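Local coordinates for glucosidase 2 subunit beta (PDB 4XQM), which recognises mannose-rich N-glycans through this lectin (MRH) domain and, as the non-catalytic subunit, supports removal of the final glucose from immature glycoproteins in the endoplasmic reticulum, at residues E40-N48 with R58-C66; Y1-T9 with Y18-V26. All coordinates share one frame; numbering follows the deposited sequence.

Contact 1: E40-N48 with R58-C66. With MAN (alpha-D-mannopyranose), chain B.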
loop_
_atom_site.group_PDB
_atom_site.type_symbol
_atom_site.label_atom_id
_atom_site.label_comp_id
_atom_site.label_asym_id
_atom_site.label_seq_id
_atom_site.Cartn_x
_atom_site.Cartn_y
_atom_site.Cartn_z
ATOM N N GLU A 40 -3.779 -4.419 -11.742
ATOM C CA GLU A 40 -3.346 -4.545 -13.124
ATOM C C GLU A 40 -1.863 -4.878 -13.083
ATOM O O GLU A 40 -1.053 -4.068 -12.609
ATOM C CB GLU A 40 -3.580 -3.242 -13.898
ATOM C CG GLU A 40 -3.148 -3.319 -15.358
ATOM C CD GLU A 40 -2.620 -1.994 -15.900
ATOM O OE1 GLU A 40 -3.162 -0.925 -15.531
ATOM O OE2 GLU A 40 -1.652 -2.025 -16.697
ATOM N N GLY A 41 -1.502 -6.065 -13.560
ATOM C CA GLY A 41 -0.121 -6.506 -13.457
ATOM C C GLY A 41 0.350 -6.564 -12.008
ATOM O O GLY A 41 -0.316 -7.166 -11.152
ATOM N N ASN A 42 1.494 -5.934 -11.733
ATOM C CA ASN A 42 2.056 -5.892 -10.379
ATOM C C ASN A 42 1.493 -4.745 -9.560
ATOM O O ASN A 42 1.949 -4.493 -8.443
ATOM C CB ASN A 42 3.571 -5.696 -10.450
ATOM C CG ASN A 42 4.260 -6.823 -11.165
ATOM O OD1 ASN A 42 3.791 -7.963 -11.126
ATOM N ND2 ASN A 42 5.374 -6.520 -11.828
ATOM N N VAL A 43 0.512 -4.044 -10.111
ATOM C CA VAL A 43 0.053 -2.810 -9.486
ATOM C C VAL A 43 -1.301 -2.977 -8.798
ATOM O O VAL A 43 -2.317 -3.247 -9.451
ATOM C CB VAL A 43 0.007 -1.680 -10.524
ATOM C CG1 VAL A 43 -0.524 -0.409 -9.892
ATOM C CG2 VAL A 43 1.398 -1.467 -11.113
ATOM N N LEU A 44 -1.309 -2.806 -7.477
ATOM C CA LEU A 44 -2.534 -2.938 -6.684
ATOM C C LEU A 44 -3.055 -1.551 -6.314
ATOM O O LEU A 44 -2.343 -0.766 -5.664
ATOM C CB LEU A 44 -2.272 -3.737 -5.406
ATOM C CG LEU A 44 -2.109 -5.260 -5.495
ATOM C CD1 LEU A 44 -0.812 -5.680 -6.195
ATOM C CD2 LEU A 44 -2.210 -5.880 -4.097
ATOM N N LYS A 45 -4.292 -1.247 -6.708
ATOM C CA LYS A 45 -4.883 0.043 -6.380
ATOM C C LYS A 45 -5.757 -0.066 -5.145
ATOM O O LYS A 45 -6.681 -0.887 -5.094
ATOM C CB LYS A 45 -5.700 0.594 -7.557
ATOM C CG LYS A 45 -4.853 0.911 -8.780
ATOM C CD LYS A 45 -5.696 1.535 -9.893
ATOM C CE LYS A 45 -4.833 1.931 -11.081
ATOM N NZ LYS A 45 -5.527 2.943 -11.923
ATOM N N TYR A 46 -5.466 0.781 -4.161
ATOM C CA TYR A 46 -6.272 0.886 -2.953
ATOM C C TYR A 46 -6.964 2.253 -2.983
ATOM O O TYR A 46 -6.324 3.269 -3.256
ATOM C CB TYR A 46 -5.388 0.771 -1.701
ATOM C CG TYR A 46 -4.825 -0.609 -1.438
ATOM C CD1 TYR A 46 -3.733 -1.096 -2.162
ATOM C CD2 TYR A 46 -5.374 -1.421 -0.452
ATOM C CE1 TYR A 46 -3.218 -2.369 -1.911
ATOM C CE2 TYR A 46 -4.864 -2.685 -0.191
ATOM C CZ TYR A 46 -3.790 -3.151 -0.920
ATOM O OH TYR A 46 -3.301 -4.412 -0.648
ATOM N N GLU A 47 -8.269 2.278 -2.710
ATOM C CA GLU A 47 -9.071 3.490 -2.918
ATOM C C GLU A 47 -9.969 3.825 -1.724
ATOM O O GLU A 47 -10.136 3.009 -0.810
ATOM C CB GLU A 47 -9.903 3.340 -4.206
ATOM C CG GLU A 47 -9.056 3.098 -5.431
ATOM C CD GLU A 47 -9.871 2.917 -6.697
ATOM O OE1 GLU A 47 -11.121 2.928 -6.618
ATOM O OE2 GLU A 47 -9.251 2.764 -7.774
ATOM N N ASN A 48 -10.544 5.027 -1.748
ATOM C CA ASN A 48 -11.558 5.447 -0.777
ATOM C C ASN A 48 -11.083 5.455 0.668
ATOM O O ASN A 48 -11.807 5.040 1.576
ATOM C CB ASN A 48 -12.831 4.595 -0.905
ATOM C CG ASN A 48 -13.194 4.310 -2.338
ATOM O OD1 ASN A 48 -13.373 3.154 -2.723
ATOM N ND2 ASN A 48 -13.289 5.358 -3.148
ATOM N N ARG A 58 -8.018 9.754 0.629
ATOM C CA ARG A 58 -6.728 9.118 0.377
ATOM C C ARG A 58 -6.839 7.902 -0.543
ATOM O O ARG A 58 -7.887 7.257 -0.638
ATOM C CB ARG A 58 -6.027 8.764 1.699
ATOM C CG ARG A 58 -5.576 9.996 2.507
ATOM C CD ARG A 58 -5.046 9.586 3.879
ATOM N NE ARG A 58 -4.553 10.718 4.676
ATOM C CZ ARG A 58 -5.363 11.548 5.319
ATOM N NH1 ARG A 58 -6.668 11.368 5.222
ATOM N NH2 ARG A 58 -4.888 12.555 6.042
ATOM N N SER A 59 -5.755 7.627 -1.266
ATOM C CA SER A 59 -5.671 6.424 -2.079
ATOM C C SER A 59 -4.201 6.060 -2.172
ATOM O O SER A 59 -3.326 6.897 -1.909
ATOM C CB SER A 59 -6.287 6.655 -3.468
ATOM O OG SER A 59 -5.583 7.675 -4.164
ATOM N N ALA A 60 -3.924 4.808 -2.515
ATOM C CA ALA A 60 -2.549 4.339 -2.583
ATOM C C ALA A 60 -2.406 3.396 -3.757
ATOM O O ALA A 60 -3.227 2.498 -3.951
ATOM C CB ALA A 60 -2.169 3.638 -1.290
ATOM N N ILE A 61 -1.344 3.594 -4.532
ATOM C CA ILE A 61 -1.039 2.703 -5.639
ATOM C C ILE A 61 0.187 1.911 -5.228
ATOM O O ILE A 61 1.272 2.481 -5.032
ATOM C CB ILE A 61 -0.756 3.487 -6.926
ATOM C CG1 ILE A 61 -1.988 4.313 -7.288
ATOM C CG2 ILE A 61 -0.399 2.542 -8.059
ATOM C CD1 ILE A 61 -1.834 5.124 -8.552
ATOM N N VAL A 62 0.016 0.605 -5.067
ATOM C CA VAL A 62 1.071 -0.231 -4.499
ATOM C C VAL A 62 1.641 -1.148 -5.566
ATOM O O VAL A 62 0.943 -2.043 -6.056
ATOM C CB VAL A 62 0.541 -1.084 -3.311
ATOM C CG1 VAL A 62 1.667 -1.904 -2.682
ATOM C CG2 VAL A 62 -0.141 -0.199 -2.258
ATOM N N THR A 63 2.909 -0.930 -5.913
ATOM C CA THR A 63 3.584 -1.768 -6.899
ATOM C C THR A 63 4.391 -2.848 -6.182
ATOM O O THR A 63 5.290 -2.541 -5.398
ATOM C CB THR A 63 4.497 -0.941 -7.828
ATOM O OG1 THR A 63 3.716 0.047 -8.522
ATOM C CG2 THR A 63 5.178 -1.847 -8.859
ATOM N N VAL A 64 4.049 -4.112 -6.431
ATOM C CA VAL A 64 4.674 -5.231 -5.724
ATOM C C VAL A 64 5.521 -6.054 -6.687
ATOM O O VAL A 64 5.001 -6.655 -7.643
ATOM C CB VAL A 64 3.614 -6.158 -5.092
ATOM C CG1 VAL A 64 4.290 -7.232 -4.249
ATOM C CG2 VAL A 64 2.630 -5.365 -4.253
ATOM N N GLU A 65 6.821 -6.100 -6.433
ATOM C CA GLU A 65 7.726 -6.829 -7.318
ATOM C C GLU A 65 8.391 -7.987 -6.590
ATOM O O GLU A 65 8.468 -8.000 -5.363
ATOM C CB GLU A 65 8.738 -5.868 -7.937
ATOM C CG GLU A 65 8.023 -4.831 -8.809
ATOM C CD GLU A 65 8.916 -3.717 -9.303
ATOM O OE1 GLU A 65 9.983 -3.470 -8.694
ATOM O OE2 GLU A 65 8.532 -3.083 -10.310
ATOM N N CYS A 66 8.832 -8.978 -7.357
ATOM C CA CYS A 66 9.401 -10.200 -6.796
ATOM C C CYS A 66 10.643 -9.925 -5.952
ATOM O O CYS A 66 11.555 -9.217 -6.386
ATOM C CB CYS A 66 9.755 -11.187 -7.915
ATOM S SG CYS A 66 10.638 -12.684 -7.363
HETATM C C1 MAN B . -1.211 13.477 7.275
HETATM C C2 MAN B . -0.763 12.390 6.492
HETATM C C3 MAN B . -0.102 13.015 5.255
HETATM C C4 MAN B . -1.064 14.041 4.586
HETATM C C5 MAN B . -1.470 15.106 5.617
HETATM C C6 MAN B . -2.542 16.046 5.116
HETATM O O1 MAN B . 0.044 14.071 7.422
HETATM O O2 MAN B . -1.863 11.647 6.110
HETATM O O3 MAN B . 0.319 12.018 4.362
HETATM O O4 MAN B . -0.422 14.689 3.524
HETATM O O5 MAN B . -2.041 14.417 6.719
HETATM O O6 MAN B . -2.601 17.152 6.023
HETATM O O HOH W 1 6.463 -3.748 -11.950
#
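Y46 lies across V62 on the buried side of this antiparallel pair: its CD1 is 3.7 Å from V62 CG2, approaching obliquely. With CG anti to the carbonyl carbon (chi1 -71°) the ring projects from the sheet into the interior, its CD1 and CE1 side passing V62 CG2. Beyond it L44 CD1 reaches V64 CG2 at 4.0 Å, so branched aliphatics and one ring fill this face, while A60 has only a methyl to set beside Y46 CB. On the other face V43 CG1 presses tightly on I61 CG2 at 3.5 Å. Five nearly straight backbone bonds fix the register, the last from V64 N to N42 O at 2.9 Å. A water bridges N42 ND2 and E65 OE2. G41, with positive phi, fits the second position of the type II' turn E40-V43, which links strand 31-40 to strand 43-48. At the far end the extended R58 offers NE and NH2 to mannose O2, each at 3.2 Å, the sugar oxygen meeting the guanidinium edge; S51 O, bonded to NH1, and Y83 OH, bonded to NE, hold that group. The hairpin sits inside the sheet, with strand 31-40 beside 43-48 and 82-89 beside 59-66.

Contact 2: Y1-T9 with Y18-V26; sequences YRAIKGMET and YKVVFYENV
The ring of Y23 receives Y1 and I4 from the N-terminal segment: Y1 CB lies 3.6 Å from its CE2, and I4 CD1 approaches the same carbon, both obliquely, while K5 CA lies at the ring edge. F36 packs edge-to-face with this ring, and Q39 OE1 binds its hydroxyl, so a tyrosine serves apolar and polar neighbours. The F22 ring takes I4 CD1 and M7 SD, again obliquely; the sulfur is 3.8 Å from F22 CE2 in a Met-aromatic contact. M7 has CG anti to the backbone N (chi1 -177°), which lays its chain alongside the phenylalanine. The Y1 ring carries R2 CG over one face and K5 CD at its edge. K5 forms a salt bridge from NZ to E24 OE2 at 2.9 Å, reached on the anti side and 28° out of the carboxylate plane. G6, with positive phi at the third position of the type II turn I4-M7, is where a side chain would collide with the carbonyl before it; its CA packs tightly on V21 CG1, and its N binds F22 O at 3.0 Å. F22 N bonds to M7 O, and T9 and V20 exchange two backbone bonds. The latter pair belongs to the antiparallel hairpin of strands 8-13 and 16-21, and the F22 bonds extend the pairing into the turns; the type II turn V21-E24 leads into a classic beta bulge, E24 and N25 both facing V21.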
loop_
_atom_site.group_PDB
_atom_site.type_symbol
_atom_site.label_atom_id
_atom_site.label_comp_id
_atom_site.label_asym_id
_atom_site.label_seq_id
_atom_site.Cartn_x
_atom_site.Cartn_y
_atom_site.Cartn_z
ATOM N N TYR A 1 -6.390 -15.949 -3.842
ATOM C CA TYR A 1 -5.569 -14.775 -3.775
ATOM C C TYR A 1 -5.277 -15.082 -2.361
ATOM O O TYR A 1 -4.560 -14.382 -1.698
ATOM C CB TYR A 1 -6.479 -13.583 -3.990
ATOM C CG TYR A 1 -7.907 -13.848 -3.569
ATOM C CD1 TYR A 1 -8.824 -14.483 -4.411
ATOM C CD2 TYR A 1 -8.346 -13.428 -2.332
ATOM C CE1 TYR A 1 -10.135 -14.705 -4.001
ATOM C CE2 TYR A 1 -9.639 -13.634 -1.926
ATOM C CZ TYR A 1 -10.528 -14.269 -2.753
ATOM O OH TYR A 1 -11.814 -14.444 -2.292
ATOM N N ARG A 2 -5.820 -16.229 -1.935
ATOM C CA ARG A 2 -5.823 -16.581 -0.527
ATOM C C ARG A 2 -4.486 -17.057 0.007
ATOM O O ARG A 2 -4.317 -17.170 1.221
ATOM C CB ARG A 2 -6.939 -17.579 -0.213
ATOM C CG ARG A 2 -8.320 -16.954 -0.358
ATOM C CD ARG A 2 -9.410 -17.893 0.109
ATOM N NE ARG A 2 -10.736 -17.345 -0.152
ATOM C CZ ARG A 2 -11.354 -16.476 0.641
ATOM N NH1 ARG A 2 -10.751 -16.041 1.750
ATOM N NH2 ARG A 2 -12.567 -16.036 0.327
ATOM N N ALA A 3 -3.529 -17.315 -0.883
ATOM C CA ALA A 3 -2.176 -17.598 -0.428
ATOM C C ALA A 3 -1.515 -16.281 -0.057
ATOM O O ALA A 3 -0.455 -16.266 0.570
ATOM C CB ALA A 3 -1.363 -18.298 -1.495
ATOM N N ILE A 4 -2.112 -15.165 -0.463
ATOM C CA ILE A 4 -1.522 -13.892 -0.078
ATOM C C ILE A 4 -2.470 -12.844 0.490
ATOM O O ILE A 4 -2.006 -11.880 1.102
ATOM C CB ILE A 4 -0.706 -13.256 -1.188
ATOM C CG1 ILE A 4 -1.621 -12.695 -2.257
ATOM C CG2 ILE A 4 0.317 -14.241 -1.776
ATOM C CD1 ILE A 4 -0.993 -11.523 -2.935
ATOM N N LYS A 5 -3.776 -13.000 0.299
ATOM C CA LYS A 5 -4.708 -12.073 0.955
ATOM C C LYS A 5 -4.498 -12.077 2.468
ATOM O O LYS A 5 -4.486 -13.139 3.117
ATOM C CB LYS A 5 -6.167 -12.415 0.646
ATOM C CG LYS A 5 -7.177 -11.479 1.341
ATOM C CD LYS A 5 -8.591 -11.687 0.804
ATOM C CE LYS A 5 -9.595 -10.756 1.479
ATOM N NZ LYS A 5 -9.756 -11.060 2.930
ATOM N N GLY A 6 -4.329 -10.885 3.033
ATOM C CA GLY A 6 -4.120 -10.753 4.463
ATOM C C GLY A 6 -2.660 -10.688 4.863
ATOM O O GLY A 6 -2.339 -10.424 6.022
ATOM N N MET A 7 -1.761 -10.936 3.914
ATOM C CA MET A 7 -0.334 -10.820 4.189
ATOM C C MET A 7 0.019 -9.358 4.487
ATOM O O MET A 7 -0.311 -8.454 3.707
ATOM C CB MET A 7 0.459 -11.326 2.993
ATOM C CG MET A 7 1.960 -11.331 3.171
ATOM S SD MET A 7 2.753 -12.077 1.727
ATOM C CE MET A 7 2.014 -13.701 1.706
ATOM N N GLU A 8 0.665 -9.133 5.629
ATOM C CA GLU A 8 0.945 -7.777 6.119
ATOM C C GLU A 8 2.435 -7.432 6.095
ATOM O O GLU A 8 3.275 -8.224 6.535
ATOM C CB GLU A 8 0.419 -7.634 7.552
ATOM C CG GLU A 8 0.882 -6.382 8.290
ATOM C CD GLU A 8 0.458 -6.386 9.748
ATOM O OE1 GLU A 8 -0.761 -6.448 10.014
ATOM O OE2 GLU A 8 1.352 -6.347 10.625
ATOM N N THR A 9 2.755 -6.236 5.602
ATOM C CA THR A 9 4.118 -5.708 5.673
ATOM C C THR A 9 4.057 -4.324 6.325
ATOM O O THR A 9 3.189 -3.515 5.982
ATOM C CB THR A 9 4.737 -5.577 4.273
ATOM O OG1 THR A 9 4.666 -6.844 3.599
ATOM C CG2 THR A 9 6.197 -5.145 4.357
ATOM N N TYR A 18 3.632 2.650 8.301
ATOM C CA TYR A 18 2.873 2.231 7.129
ATOM C C TYR A 18 2.623 0.740 7.204
ATOM O O TYR A 18 3.521 -0.030 7.554
ATOM C CB TYR A 18 3.626 2.584 5.845
ATOM C CG TYR A 18 3.574 4.057 5.499
ATOM C CD1 TYR A 18 2.465 4.605 4.856
ATOM C CD2 TYR A 18 4.629 4.903 5.817
ATOM C CE1 TYR A 18 2.410 5.965 4.544
ATOM C CE2 TYR A 18 4.590 6.264 5.502
ATOM C CZ TYR A 18 3.487 6.784 4.860
ATOM O OH TYR A 18 3.440 8.125 4.551
ATOM N N LYS A 19 1.400 0.338 6.883
ATOM C CA LYS A 19 1.013 -1.059 6.931
ATOM C C LYS A 19 0.251 -1.392 5.668
ATOM O O LYS A 19 -0.805 -0.804 5.397
ATOM C CB LYS A 19 0.146 -1.316 8.155
ATOM C CG LYS A 19 -0.390 -2.721 8.285
ATOM C CD LYS A 19 -1.198 -2.813 9.581
ATOM C CE LYS A 19 -0.458 -2.133 10.746
ATOM N NZ LYS A 19 -1.291 -2.007 11.983
ATOM N N VAL A 20 0.809 -2.305 4.877
ATOM C CA VAL A 20 0.144 -2.785 3.673
ATOM C C VAL A 20 -0.335 -4.201 3.929
ATOM O O VAL A 20 0.456 -5.065 4.313
ATOM C CB VAL A 20 1.091 -2.809 2.449
ATOM C CG1 VAL A 20 0.391 -3.436 1.238
ATOM C CG2 VAL A 20 1.569 -1.388 2.118
ATOM N N VAL A 21 -1.633 -4.420 3.745
ATOM C CA VAL A 21 -2.190 -5.764 3.803
ATOM C C VAL A 21 -2.714 -6.131 2.413
ATOM O O VAL A 21 -3.658 -5.513 1.905
ATOM C CB VAL A 21 -3.307 -5.869 4.840
ATOM C CG1 VAL A 21 -3.712 -7.325 4.997
ATOM C CG2 VAL A 21 -2.828 -5.337 6.166
ATOM N N PHE A 22 -2.097 -7.131 1.788
ATOM C CA PHE A 22 -2.461 -7.472 0.406
ATOM C C PHE A 22 -3.950 -7.815 0.278
ATOM O O PHE A 22 -4.479 -8.618 1.051
ATOM C CB PHE A 22 -1.602 -8.625 -0.134
ATOM C CG PHE A 22 -0.142 -8.275 -0.336
ATOM C CD1 PHE A 22 0.256 -6.979 -0.657
ATOM C CD2 PHE A 22 0.833 -9.266 -0.223
ATOM C CE1 PHE A 22 1.618 -6.677 -0.854
ATOM C CE2 PHE A 22 2.179 -8.973 -0.411
ATOM C CZ PHE A 22 2.574 -7.686 -0.725
ATOM N N TYR A 23 -4.615 -7.164 -0.682
ATOM C CA TYR A 23 -6.019 -7.420 -1.014
ATOM C C TYR A 23 -6.993 -7.041 0.096
ATOM O O TYR A 23 -8.168 -7.420 0.059
ATOM C CB TYR A 23 -6.230 -8.881 -1.431
ATOM C CG TYR A 23 -5.476 -9.276 -2.679
ATOM C CD1 TYR A 23 -5.381 -8.414 -3.765
ATOM C CD2 TYR A 23 -4.839 -10.505 -2.766
ATOM C CE1 TYR A 23 -4.683 -8.784 -4.916
ATOM C CE2 TYR A 23 -4.155 -10.880 -3.899
ATOM C CZ TYR A 23 -4.073 -10.027 -4.969
ATOM O OH TYR A 23 -3.373 -10.413 -6.091
ATOM N N GLU A 24 -6.516 -6.272 1.067
ATOM C CA GLU A 24 -7.389 -5.768 2.117
ATOM C C GLU A 24 -7.288 -4.242 2.207
ATOM O O GLU A 24 -8.096 -3.530 1.600
ATOM C CB GLU A 24 -7.111 -6.488 3.450
ATOM C CG GLU A 24 -7.512 -7.973 3.344
ATOM C CD GLU A 24 -7.323 -8.780 4.618
ATOM O OE1 GLU A 24 -6.903 -8.217 5.658
ATOM O OE2 GLU A 24 -7.606 -10.007 4.581
ATOM N N ASN A 25 -6.304 -3.736 2.933
ATOM C CA ASN A 25 -6.202 -2.287 3.101
ATOM C C ASN A 25 -4.783 -1.800 3.344
ATOM O O ASN A 25 -3.877 -2.597 3.595
ATOM C CB ASN A 25 -7.125 -1.820 4.233
ATOM C CG ASN A 25 -7.183 -2.808 5.370
ATOM O OD1 ASN A 25 -6.178 -3.432 5.718
ATOM N ND2 ASN A 25 -8.367 -2.973 5.952
ATOM N N VAL A 26 -4.605 -0.482 3.253
ATOM C CA VAL A 26 -3.337 0.163 3.576
ATOM C C VAL A 26 -3.584 1.234 4.622
ATOM O O VAL A 26 -4.554 1.988 4.507
ATOM C CB VAL A 26 -2.719 0.832 2.338
ATOM C CG1 VAL A 26 -1.423 1.523 2.706
ATOM C CG2 VAL A 26 -2.474 -0.212 1.245
#

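In the fold
Contact 2 closes before contact 1 opens, so the two follow in series along this MRH domain, their centres about 11 Å apart. Both belong to one eight-stranded mixed sheet: contact 2 spans strands 8-13 and 16-21 and reaches into 25-28; strand 31-40 comes between it and strands 43-48 and 59-66. Although separated in strand order, they touch directly: Y46 OH of contact 1 probably hydrogen-bonds to V21 O of contact 2, 2.8 Å away, and Y46 CD2 packs on V26 CG2. This is consistent with a strongly curved sheet enclosing a shared interior. Contact 1 carries R58 into the mannose pocket, which Y16 and Q28, on strands 16-21 and 25-28 where segment 18-26 also lies, help to complete.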